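Local coordinates for centrosomal protein of 104 kDa (Homo sapiens, PDB 5LPH) that is required for building cilia and for structural integrity at the ciliary tip, and contributes here its tubulin-binding TOG domain, at residues 75-80 against 84-89; 121-124 against 128-131; 136-141 against 165-170. One frame throughout, in Å; residues are numbered along the deposited sequence.

Contact 1 of 3, residues 75-80 against 84-89; sequences MEMPVG and EDLKNT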
loop_
_atom_site.group_PDB
_atom_site.type_symbol
_atom_site.label_atom_id
_atom_site.label_comp_id
_atom_site.label_asym_id
_atom_site.label_seq_id
_atom_site.Cartn_x
_atom_site.Cartn_y
_atom_site.Cartn_z
HETATM N N MSE A 75 3.700 -13.119 -19.624
HETATM C CA MSE A 75 4.475 -14.345 -19.370
HETATM C C MSE A 75 4.823 -15.153 -20.598
HETATM O O MSE A 75 5.666 -16.043 -20.517
HETATM C CB MSE A 75 3.753 -15.229 -18.351
HETATM C CG MSE A 75 3.685 -14.572 -16.972
HETATM SE SE MSE A 75 5.438 -13.957 -16.274
HETATM C CE MSE A 75 6.250 -15.736 -16.028
ATOM N N GLU A 76 4.197 -14.863 -21.739
ATOM C CA GLU A 76 4.569 -15.506 -23.006
ATOM C C GLU A 76 5.725 -14.804 -23.730
ATOM O O GLU A 76 6.229 -15.334 -24.716
ATOM C CB GLU A 76 3.359 -15.607 -23.945
ATOM C CG GLU A 76 2.313 -16.610 -23.485
ATOM C CD GLU A 76 1.069 -16.634 -24.364
ATOM O OE1 GLU A 76 1.078 -16.036 -25.464
ATOM O OE2 GLU A 76 0.072 -17.265 -23.951
HETATM N N MSE A 77 6.149 -13.629 -23.256
HETATM C CA MSE A 77 7.243 -12.902 -23.910
HETATM C C MSE A 77 8.550 -13.619 -23.661
HETATM O O MSE A 77 8.885 -13.892 -22.506
HETATM C CB MSE A 77 7.346 -11.462 -23.424
HETATM C CG MSE A 77 6.277 -10.621 -24.101
HETATM SE SE MSE A 77 6.164 -8.895 -23.168
HETATM C CE MSE A 77 6.874 -7.791 -24.637
ATOM N N PRO A 78 9.300 -13.925 -24.725
ATOM C CA PRO A 78 10.499 -14.757 -24.581
ATOM C C PRO A 78 11.651 -14.076 -23.825
ATOM O O PRO A 78 11.734 -12.843 -23.790
ATOM C CB PRO A 78 10.894 -15.050 -26.033
ATOM C CG PRO A 78 10.400 -13.877 -26.803
ATOM C CD PRO A 78 9.144 -13.430 -26.110
ATOM N N VAL A 79 12.503 -14.894 -23.207
ATOM C CA VAL A 79 13.687 -14.416 -22.439
ATOM C C VAL A 79 14.603 -13.367 -23.095
ATOM O O VAL A 79 15.065 -12.456 -22.408
ATOM C CB VAL A 79 14.568 -15.594 -21.918
ATOM C CG1 VAL A 79 13.836 -16.371 -20.829
ATOM C CG2 VAL A 79 15.007 -16.524 -23.049
ATOM N N GLY A 80 14.859 -13.490 -24.398
ATOM C CA GLY A 80 15.757 -12.588 -25.122
ATOM C C GLY A 80 15.179 -11.281 -25.658
ATOM O O GLY A 80 15.901 -10.537 -26.312
ATOM N N GLU A 84 14.166 -2.612 -23.341
ATOM C CA GLU A 84 13.286 -1.445 -23.453
ATOM C C GLU A 84 11.836 -1.811 -23.783
ATOM O O GLU A 84 10.918 -1.153 -23.293
ATOM C CB GLU A 84 13.832 -0.428 -24.465
ATOM C CG GLU A 84 15.036 0.353 -23.953
ATOM C CD GLU A 84 14.702 1.266 -22.778
ATOM O OE1 GLU A 84 13.804 2.125 -22.920
ATOM O OE2 GLU A 84 15.338 1.122 -21.708
ATOM N N ASP A 85 11.635 -2.858 -24.584
ATOM C CA ASP A 85 10.285 -3.374 -24.856
ATOM C C ASP A 85 9.679 -4.009 -23.595
ATOM O O ASP A 85 8.502 -3.791 -23.289
ATOM C CB ASP A 85 10.298 -4.394 -26.010
ATOM C CG ASP A 85 10.755 -3.790 -27.344
ATOM O OD1 ASP A 85 10.729 -2.544 -27.505
ATOM O OD2 ASP A 85 11.135 -4.574 -28.243
ATOM N N LEU A 86 10.488 -4.778 -22.867
ATOM C CA LEU A 86 10.054 -5.381 -21.605
ATOM C C LEU A 86 9.677 -4.335 -20.560
ATOM O O LEU A 86 8.682 -4.511 -19.854
ATOM C CB LEU A 86 11.124 -6.320 -21.038
ATOM C CG LEU A 86 11.389 -7.580 -21.863
ATOM C CD1 LEU A 86 12.704 -8.224 -21.445
ATOM C CD2 LEU A 86 10.240 -8.569 -21.738
ATOM N N LYS A 87 10.457 -3.256 -20.474
ATOM C CA LYS A 87 10.160 -2.157 -19.547
ATOM C C LYS A 87 8.924 -1.357 -19.958
ATOM O O LYS A 87 8.100 -1.035 -19.109
ATOM C CB LYS A 87 11.356 -1.216 -19.393
ATOM C CG LYS A 87 12.515 -1.803 -18.606
ATOM C CD LYS A 87 13.710 -0.862 -18.614
ATOM C CE LYS A 87 14.939 -1.523 -18.010
ATOM N NZ LYS A 87 16.100 -0.591 -17.929
ATOM N N ASN A 88 8.798 -1.026 -21.243
ATOM C CA ASN A 88 7.604 -0.320 -21.742
ATOM C C ASN A 88 6.323 -1.103 -21.459
ATOM O O ASN A 88 5.328 -0.538 -21.005
ATOM C CB ASN A 88 7.696 -0.059 -23.254
ATOM C CG ASN A 88 8.716 1.002 -23.611
ATOM O OD1 ASN A 88 9.049 1.865 -22.798
ATOM N ND2 ASN A 88 9.217 0.943 -24.841
ATOM N N THR A 89 6.369 -2.402 -21.738
ATOM C CA THR A 89 5.245 -3.294 -21.493
ATOM C C THR A 89 4.886 -3.361 -20.002
ATOM O O THR A 89 3.705 -3.359 -19.642
ATOM C CB THR A 89 5.537 -4.693 -22.068
ATOM O OG1 THR A 89 5.695 -4.591 -23.488
ATOM C CG2 THR A 89 4.408 -5.634 -21.791
#
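M77 reaches across to T89 and L86 where the chain turns from helix 60-76 into helix 83-100, a helix-loop-helix connection in the alpha-solenoid of the TOG domain. M77, present as selenomethionine, follows the last turn of the first helix, and its packing with the second is entirely side-chain contact. Its SE lies 4.0 Å from T89 CG2 and 4.3 Å from L86 CD2. M77 and T89 approach tip to tip: the M77 chain runs nearly straight to the selenium, then bends (chi3 112°), which brings its terminal CE to 3.6 Å from T89 OG1. Y123 and V46 also pack on T89, so two other helices help enclose it.

No hydrogen bond joins the two segments; those of T89 stay inside helix 83-100. D85 O is gripped twice, by T89 N at 3.0 Å and by the T89 hydroxyl, which arrive from opposite faces of its carbonyl plane. With an alanine in place of T89, CG2 and OG1 both go, so the end of M77 is likely to be less closely held and D85 O to rely on T89 N. T89 OG1 donates to D85 O over 2.9 Å, tilted 32° from the carbonyl plane.

Contact 2 of 3, residues 121-124 against 128-131; sequences TQYI and KLSK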
loop_
_atom_site.group_PDB
_atom_site.type_symbol
_atom_site.label_atom_id
_atom_site.label_comp_id
_atom_site.label_asym_id
_atom_site.label_seq_id
_atom_site.Cartn_x
_atom_site.Cartn_y
_atom_site.Cartn_z
ATOM N N THR A 121 6.730 -10.604 -8.851
ATOM C CA THR A 121 7.281 -11.885 -8.372
ATOM C C THR A 121 7.752 -12.855 -9.466
ATOM O O THR A 121 8.545 -13.754 -9.180
ATOM C CB THR A 121 6.211 -12.554 -7.448
ATOM O OG1 THR A 121 6.013 -11.715 -6.306
ATOM C CG2 THR A 121 6.520 -13.995 -6.958
ATOM N N GLN A 122 7.280 -12.688 -10.702
ATOM C CA GLN A 122 7.606 -13.628 -11.788
ATOM C C GLN A 122 8.263 -12.970 -13.004
ATOM O O GLN A 122 9.312 -13.424 -13.453
ATOM C CB GLN A 122 6.354 -14.398 -12.215
ATOM C CG GLN A 122 5.606 -15.049 -11.056
ATOM C CD GLN A 122 4.518 -16.004 -11.517
ATOM O OE1 GLN A 122 3.325 -15.756 -11.311
ATOM N NE2 GLN A 122 4.923 -17.094 -12.161
ATOM N N TYR A 123 7.643 -11.916 -13.530
ATOM C CA TYR A 123 8.116 -11.227 -14.740
ATOM C C TYR A 123 9.458 -10.536 -14.528
ATOM O O TYR A 123 10.379 -10.715 -15.322
ATOM C CB TYR A 123 7.065 -10.203 -15.173
ATOM C CG TYR A 123 7.325 -9.422 -16.451
ATOM C CD1 TYR A 123 6.923 -9.916 -17.695
ATOM C CD2 TYR A 123 7.898 -8.152 -16.407
ATOM C CE1 TYR A 123 7.119 -9.182 -18.859
ATOM C CE2 TYR A 123 8.097 -7.414 -17.563
ATOM C CZ TYR A 123 7.707 -7.931 -18.786
ATOM O OH TYR A 123 7.906 -7.182 -19.927
ATOM N N ILE A 124 9.556 -9.733 -13.472
ATOM C CA ILE A 124 10.791 -8.988 -13.180
ATOM C C ILE A 124 12.019 -9.909 -12.977
ATOM O O ILE A 124 13.038 -9.697 -13.633
ATOM C CB ILE A 124 10.598 -7.974 -12.021
ATOM C CG1 ILE A 124 9.826 -6.753 -12.548
ATOM C CG2 ILE A 124 11.938 -7.542 -11.423
ATOM C CD1 ILE A 124 9.340 -5.788 -11.481
ATOM N N LYS A 128 15.361 -10.551 -15.437
ATOM C CA LYS A 128 16.473 -9.937 -14.705
ATOM C C LYS A 128 16.451 -8.406 -14.782
ATOM O O LYS A 128 17.474 -7.769 -15.056
ATOM C CB LYS A 128 17.810 -10.500 -15.196
ATOM C CG LYS A 128 17.887 -12.024 -15.184
ATOM C CD LYS A 128 19.335 -12.505 -15.296
ATOM C CE LYS A 128 19.513 -13.796 -16.103
ATOM N NZ LYS A 128 19.750 -15.008 -15.251
ATOM N N LEU A 129 15.273 -7.829 -14.550
ATOM C CA LEU A 129 15.106 -6.374 -14.551
ATOM C C LEU A 129 15.540 -5.820 -13.200
ATOM O O LEU A 129 15.670 -6.560 -12.223
ATOM C CB LEU A 129 13.660 -5.955 -14.891
ATOM C CG LEU A 129 13.256 -5.895 -16.385
ATOM C CD1 LEU A 129 13.780 -7.129 -17.088
ATOM C CD2 LEU A 129 11.781 -5.668 -16.736
ATOM N N SER A 130 15.750 -4.513 -13.160
ATOM C CA SER A 130 16.402 -3.863 -12.038
ATOM C C SER A 130 15.455 -3.548 -10.880
ATOM O O SER A 130 14.236 -3.721 -10.974
ATOM C CB SER A 130 17.064 -2.568 -12.516
ATOM O OG SER A 130 16.108 -1.531 -12.682
ATOM N N LYS A 131 16.052 -3.061 -9.796
ATOM C CA LYS A 131 15.326 -2.534 -8.641
ATOM C C LYS A 131 14.473 -1.299 -8.964
ATOM O O LYS A 131 13.506 -1.028 -8.256
ATOM C CB LYS A 131 16.311 -2.181 -7.515
ATOM C CG LYS A 131 17.000 -3.376 -6.871
ATOM C CD LYS A 131 18.056 -2.922 -5.872
ATOM C CE LYS A 131 18.760 -4.101 -5.208
ATOM N NZ LYS A 131 17.847 -4.916 -4.358
#
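The turn that ends helix 106-126 and leads into helix 131-147 is built from I124, near the close of the first helix, and K128 and L129 just beyond it. Its main polar link is a nearly straight bond from L129 N to I124 O, 3.1 Å long with an N-H...O angle of 168°. The donor sits 24° off the carbonyl plane. K128 N is equally near I124 O but badly angled for a bond, and pairs instead with the carbonyl oxygen of the residue that follows I124. K128, the C-prime residue, takes up positive phi (53°), which lets the chain reverse.

The reversal lays L129 against the helix it has just left. I124 CG2 is the branch that faces L129 and meets its CB at 4.2 Å, the two side chains crossing at about a right angle. L129 CD2 meanwhile approaches the Y123 ring obliquely, 4.2 Å from CE2. The far end of that ring is fixed by a hydrogen bond between Y123 OH and L86 O. One residue on, S130 holds the N-cap position of helix 131-147, with OG hydrogen-bonded to E133 OE2 and weakly to L132 N. Paired backbone bonds, a C-prime residue with positive phi and an apolar contact between I124 and L129, which follows the C-prime residue, are the marks of a Schellman motif.

Contact 3 of 3, residues 136-141 against 165-170; sequences HCVERT and QEMALF
The carbonyl oxygen of C137 takes two donors from T141, the residue that meets M167 across this contact. T141 OG1 gives the short bond, 2.7 Å to C137 O, lying 28° from the carbonyl plane, and T141 N adds a weak one. With its hydroxyl turned back onto its own helix, this buried threonine has its polar atom satisfied and can sit against an apolar neighbour.

That neighbour is M167, a selenomethionine that reaches from helix 154-169 toward helix 131-147. Its selenium rests 4.5 Å from V138 CG2. There the chain folds (chi3 -65°), and CE ends up beside T141, 4.5 Å from OG1. One long side chain thus spans V138 and T141, about one turn apart, and no hydrogen bond joins the two segments. At these separations the touch is light, and other helices help to enclose it: I120 and I179 also pack on M167, L116 on T141, and I178 on V138.

E166 is tied to K117 of helix 106-126 by a salt bridge, which places segment 165-170 beside that helix as well. Segment 165-170 belongs to the HEAT 1 repeat, and apolar packing of this kind between successive antiparallel helices is characteristic of the HEAT-type alpha-solenoid of TOG domains.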
loop_
_atom_site.group_PDB
_atom_site.type_symbol
_atom_site.label_atom_id
_atom_site.label_comp_id
_atom_site.label_asym_id
_atom_site.label_seq_id
_atom_site.Cartn_x
_atom_site.Cartn_y
_atom_site.Cartn_z
ATOM N N HIS A 136 9.115 1.009 -9.252
ATOM C CA HIS A 136 8.051 1.631 -10.047
ATOM C C HIS A 136 6.678 0.949 -9.834
ATOM O O HIS A 136 5.681 1.635 -9.625
ATOM C CB HIS A 136 8.426 1.657 -11.533
ATOM C CG HIS A 136 7.396 2.312 -12.397
ATOM N ND1 HIS A 136 7.287 3.681 -12.523
ATOM C CD2 HIS A 136 6.414 1.782 -13.161
ATOM C CE1 HIS A 136 6.286 3.966 -13.337
ATOM N NE2 HIS A 136 5.742 2.831 -13.738
ATOM N N CYS A 137 6.647 -0.383 -9.865
ATOM C CA CYS A 137 5.421 -1.142 -9.585
ATOM C C CYS A 137 4.837 -0.798 -8.223
ATOM O O CYS A 137 3.641 -0.530 -8.090
ATOM C CB CYS A 137 5.685 -2.645 -9.637
ATOM S SG CYS A 137 6.146 -3.251 -11.269
ATOM N N VAL A 138 5.708 -0.783 -7.221
ATOM C CA VAL A 138 5.306 -0.521 -5.848
ATOM C C VAL A 138 4.809 0.921 -5.667
ATOM O O VAL A 138 3.731 1.130 -5.105
ATOM C CB VAL A 138 6.457 -0.861 -4.872
ATOM C CG1 VAL A 138 6.157 -0.370 -3.467
ATOM C CG2 VAL A 138 6.693 -2.364 -4.858
ATOM N N GLU A 139 5.577 1.897 -6.149
ATOM C CA GLU A 139 5.239 3.323 -5.960
ATOM C C GLU A 139 3.946 3.753 -6.654
ATOM O O GLU A 139 3.232 4.615 -6.151
ATOM C CB GLU A 139 6.394 4.231 -6.418
ATOM C CG GLU A 139 7.651 4.121 -5.561
ATOM C CD GLU A 139 8.899 4.721 -6.210
ATOM O OE1 GLU A 139 9.052 4.599 -7.444
ATOM O OE2 GLU A 139 9.747 5.295 -5.483
ATOM N N ARG A 140 3.659 3.165 -7.812
ATOM C CA ARG A 140 2.443 3.494 -8.565
ATOM C C ARG A 140 1.177 2.808 -8.062
ATOM O O ARG A 140 0.088 3.292 -8.362
ATOM C CB ARG A 140 2.629 3.168 -10.053
ATOM C CG ARG A 140 3.734 3.948 -10.758
ATOM C CD ARG A 140 3.513 5.449 -10.712
ATOM N NE ARG A 140 2.313 5.870 -11.435
ATOM C CZ ARG A 140 1.711 7.055 -11.306
ATOM N NH1 ARG A 140 2.157 7.974 -10.450
ATOM N NH2 ARG A 140 0.638 7.326 -12.040
ATOM N N THR A 141 1.308 1.702 -7.319
ATOM C CA THR A 141 0.154 0.897 -6.889
ATOM C C THR A 141 -0.164 0.955 -5.399
ATOM O O THR A 141 -1.342 0.966 -5.042
ATOM C CB THR A 141 0.312 -0.580 -7.285
ATOM O OG1 THR A 141 1.477 -1.134 -6.667
ATOM C CG2 THR A 141 0.416 -0.714 -8.793
ATOM N N GLN A 165 0.565 -6.318 2.913
ATOM C CA GLN A 165 1.398 -7.132 3.808
ATOM C C GLN A 165 2.193 -8.198 3.037
ATOM O O GLN A 165 3.381 -8.395 3.287
ATOM C CB GLN A 165 0.512 -7.743 4.891
ATOM C CG GLN A 165 1.129 -7.969 6.262
ATOM C CD GLN A 165 0.114 -8.526 7.249
ATOM O OE1 GLN A 165 -1.037 -8.070 7.300
ATOM N NE2 GLN A 165 0.531 -9.503 8.044
ATOM N N GLU A 166 1.538 -8.841 2.071
ATOM C CA GLU A 166 2.166 -9.828 1.187
ATOM C C GLU A 166 3.316 -9.224 0.363
ATOM O O GLU A 166 4.390 -9.823 0.270
ATOM C CB GLU A 166 1.109 -10.429 0.253
ATOM C CG GLU A 166 1.428 -11.813 -0.281
ATOM C CD GLU A 166 0.317 -12.374 -1.156
ATOM O OE1 GLU A 166 -0.879 -12.090 -0.891
ATOM O OE2 GLU A 166 0.646 -13.107 -2.117
HETATM N N MSE A 167 3.095 -8.045 -0.222
HETATM C CA MSE A 167 4.127 -7.364 -1.022
HETATM C C MSE A 167 5.249 -6.853 -0.156
HETATM O O MSE A 167 6.412 -6.981 -0.530
HETATM C CB MSE A 167 3.624 -6.161 -1.830
HETATM C CG MSE A 167 2.820 -6.392 -3.095
HETATM SE SE MSE A 167 2.928 -4.680 -4.096
HETATM C CE MSE A 167 1.959 -3.473 -2.870
ATOM N N ALA A 168 4.922 -6.284 1.005
ATOM C CA ALA A 168 5.937 -5.784 1.942
ATOM C C ALA A 168 6.974 -6.835 2.365
ATOM O O ALA A 168 8.109 -6.477 2.706
ATOM C CB ALA A 168 5.274 -5.179 3.171
ATOM N N LEU A 169 6.577 -8.112 2.349
ATOM C CA LEU A 169 7.450 -9.227 2.726
ATOM C C LEU A 169 8.071 -10.016 1.548
ATOM O O LEU A 169 8.932 -10.863 1.786
ATOM C CB LEU A 169 6.698 -10.165 3.692
ATOM C CG LEU A 169 6.484 -9.568 5.102
ATOM C CD1 LEU A 169 5.229 -10.020 5.856
ATOM C CD2 LEU A 169 7.739 -9.828 5.924
ATOM N N PHE A 170 7.668 -9.743 0.303
ATOM C CA PHE A 170 8.404 -10.254 -0.870
ATOM C C PHE A 170 9.838 -9.723 -0.820
ATOM O O PHE A 170 10.059 -8.527 -0.617
ATOM C CB PHE A 170 7.785 -9.803 -2.217
ATOM C CG PHE A 170 6.421 -10.424 -2.561
ATOM C CD1 PHE A 170 5.954 -11.662 -2.053
ATOM C CD2 PHE A 170 5.591 -9.742 -3.450
ATOM C CE1 PHE A 170 4.694 -12.151 -2.420
ATOM C CE2 PHE A 170 4.341 -10.224 -3.809
ATOM C CZ PHE A 170 3.892 -11.431 -3.299
#

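Overall arrangement
The three contacts follow one another in series along the chain, with no nesting or crossing. Contact 1 closes the short loop between helix 60-76 and helix 83-100. After the latter and the run of helix 106-126, contact 2 closes the next tight turn, into helix 131-147. Contact 3 spans a longer connection, bringing that helix against helix 154-169. Contacts 1 and 2 meet where the end of the Y123 ring touches helix 83-100 and M77. Contact 2 meets contact 3 through I124 on C137 and T121 on F170, whereas contacts 1 and 3 stay about 7 Å apart at their nearest atoms. Helix 106-126 therefore bridges the two outer contacts.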